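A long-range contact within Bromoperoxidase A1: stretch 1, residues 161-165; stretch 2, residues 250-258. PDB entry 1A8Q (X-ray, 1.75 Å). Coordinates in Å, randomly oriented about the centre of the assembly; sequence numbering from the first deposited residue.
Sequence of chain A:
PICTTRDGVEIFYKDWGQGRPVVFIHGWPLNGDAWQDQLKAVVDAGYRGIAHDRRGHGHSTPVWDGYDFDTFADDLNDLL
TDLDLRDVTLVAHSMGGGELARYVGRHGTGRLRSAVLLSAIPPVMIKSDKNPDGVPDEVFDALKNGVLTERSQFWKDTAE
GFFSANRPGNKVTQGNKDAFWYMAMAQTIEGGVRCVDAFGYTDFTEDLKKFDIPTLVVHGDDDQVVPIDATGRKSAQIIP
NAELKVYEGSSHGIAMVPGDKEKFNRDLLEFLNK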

# COMPACT_ATOMS: atom_id res chain seq x y z
N GLY A 161 5.64 12.46 10.23
CA GLY A 161 5.69 11.08 10.75
C GLY A 161 5.83 10.06 9.62
O GLY A 161 6.46 9.00 9.79
N PHE A 162 5.15 10.30 8.49
CA PHE A 162 5.13 9.33 7.40
C PHE A 162 6.57 9.04 6.94
O PHE A 162 6.90 7.91 6.60
N PHE A 163 7.41 10.06 6.89
CA PHE A 163 8.78 9.91 6.41
C PHE A 163 9.80 9.90 7.53
O PHE A 163 11.01 9.90 7.23
N SER A 164 9.38 9.82 8.79
CA SER A 164 10.30 9.89 9.93
C SER A 164 11.25 11.06 9.76
O SER A 164 12.46 11.03 10.04
N ALA A 165 10.66 12.23 9.43
CA ALA A 165 11.48 13.40 9.11
C ALA A 165 11.96 14.12 10.36
O ALA A 165 12.62 15.17 10.29
N SER A 250 14.59 2.70 8.55
CA SER A 250 13.76 3.23 7.46
C SER A 250 12.35 3.60 7.96
O SER A 250 11.80 2.96 8.84
N SER A 251 11.79 4.60 7.27
CA SER A 251 10.44 5.04 7.63
C SER A 251 9.35 4.30 6.89
O SER A 251 9.49 3.28 6.23
N HIS A 252 8.13 4.84 7.00
CA HIS A 252 6.96 4.31 6.34
C HIS A 252 7.00 4.67 4.85
O HIS A 252 6.30 4.03 4.06
N GLY A 253 7.82 5.62 4.44
CA GLY A 253 7.84 6.08 3.06
C GLY A 253 9.06 5.61 2.25
O GLY A 253 9.47 6.32 1.32
N ILE A 254 9.45 4.36 2.43
CA ILE A 254 10.61 3.78 1.73
C ILE A 254 10.58 3.95 0.24
O ILE A 254 11.65 4.28 -0.36
N ALA A 255 9.44 3.84 -0.46
CA ALA A 255 9.43 3.87 -1.91
C ALA A 255 9.73 5.27 -2.48
O ALA A 255 10.06 5.35 -3.67
N MET A 256 9.56 6.32 -1.67
CA MET A 256 9.75 7.68 -2.15
C MET A 256 10.96 8.41 -1.61
O MET A 256 11.33 9.48 -2.12
N VAL A 257 11.61 7.89 -0.56
CA VAL A 257 12.70 8.64 0.09
C VAL A 257 14.04 8.31 -0.56
O VAL A 257 14.35 7.14 -0.78
N PRO A 258 14.85 9.29 -0.90
CA PRO A 258 16.16 9.04 -1.51
C PRO A 258 16.95 8.02 -0.69
O PRO A 258 16.98 8.13 0.53

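A helical segment containing Gly 161 and Phe 162, with the residues after it, packs against an irregular segment; touching residues are at least 87 positions apart in sequence, and the two stretches together bury 356 Å². Gly 161 has no side chain and contributes through its carbonyl: the O of water 1 lies 2.8 Å from Gly 161 O and 2.8 Å from Ser 164 OG, acceptors that compete with others elsewhere in the structure for its two protons, and accepts from His 252 N at 3.1 Å, thereby bridging the stretches.

Phe 162 adopts a t rotamer at chi1. Its CA-to-CB bond points sideways, yet the ring reaches the second stretch. His 252, also t, points toward stretch 1 and presents its ring edge to the face of Phe 162, with centroids 5.0 Å apart and planes at 84°; the closest side-chain atoms are Phe 162 CE2 and His 252 CD2, at 3.5 Å. At the edge of the phenyl ring, Phe 162 CE1 lies 3.9 Å from Met 256 CE. The backbone adds a weak hydrogen bond from His 252 N to Phe 162 O, 3.3 Å long and bent to 121°.

Phe 163, an m rotamer, starts away from the second stretch, but its ring returns to it. Met 256 (m, t, m) and Val 257 (t) both point toward stretch 1. Phe 163 CD1 approaches Val 257 CG2 at 3.5 Å, and Phe 163 CE1 lies 4.2 Å from Met 256 CB, which sits at the ring edge. The absence of a side chain at Gly 253 matters here: an ideal CB would fall 2.7 Å from Phe 163 CD1, a clash.

Ser 164, m at chi1, points toward the second stretch, and Ser 251 points toward stretch 1; Ser 164 OG lies 3.4 Å from Ser 251 CB. The p rotamer of Ser 251 directs its own hydroxyl within its stretch, where Gly 253 N donates to Ser 251 OG at 3.0 Å. Ala 165 makes no contact with the second stretch.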

# COMPACT_ATOMS: atom_id res chain seq x y z
CB PHE A 162 4.30 9.91 6.26
CG PHE A 162 3.90 8.97 5.18
CD1 PHE A 162 4.72 8.78 4.08
CD2 PHE A 162 2.66 8.36 5.24
CE1 PHE A 162 4.32 7.92 3.05
CE2 PHE A 162 2.24 7.54 4.21
CZ PHE A 162 3.10 7.33 3.15
CB PHE A 163 9.15 11.13 5.50
CG PHE A 163 8.38 11.16 4.21
CD1 PHE A 163 8.48 10.19 3.26
CD2 PHE A 163 7.48 12.22 3.97
CE1 PHE A 163 7.77 10.20 2.07
CE2 PHE A 163 6.77 12.26 2.79
CZ PHE A 163 6.90 11.27 1.84
CB SER A 164 11.14 8.59 10.08
OG SER A 164 10.24 7.54 10.38
CB ALA A 165 10.64 14.32 8.22
CB SER A 250 13.62 2.22 6.32
OG SER A 250 14.87 2.23 5.61
CB SER A 251 10.38 6.52 7.18
OG SER A 251 10.32 6.67 5.77
CB HIS A 252 5.68 4.93 6.95
CG HIS A 252 4.42 4.25 6.48
ND1 HIS A 252 4.26 2.89 6.69
CD2 HIS A 252 3.30 4.65 5.87
CE1 HIS A 252 3.12 2.49 6.17
NE2 HIS A 252 2.47 3.54 5.71
CB ILE A 254 10.68 2.27 2.09
CG1 ILE A 254 11.17 2.06 3.53
CG2 ILE A 254 11.56 1.51 1.11
CD1 ILE A 254 10.75 0.66 4.02
CB ALA A 255 8.06 3.44 -2.44
CB MET A 256 8.47 8.49 -1.73
CG MET A 256 7.30 8.14 -2.64
SD MET A 256 5.73 8.72 -1.85
CE MET A 256 5.55 7.48 -0.62
CB VAL A 257 12.78 8.25 1.58
CG1 VAL A 257 14.02 8.86 2.24
CG2 VAL A 257 11.57 8.73 2.38
CB PRO A 258 16.86 10.40 -1.42
CG PRO A 258 15.72 11.38 -1.53
CD PRO A 258 14.61 10.75 -0.71
O HOH W 1 7.79 6.57 9.56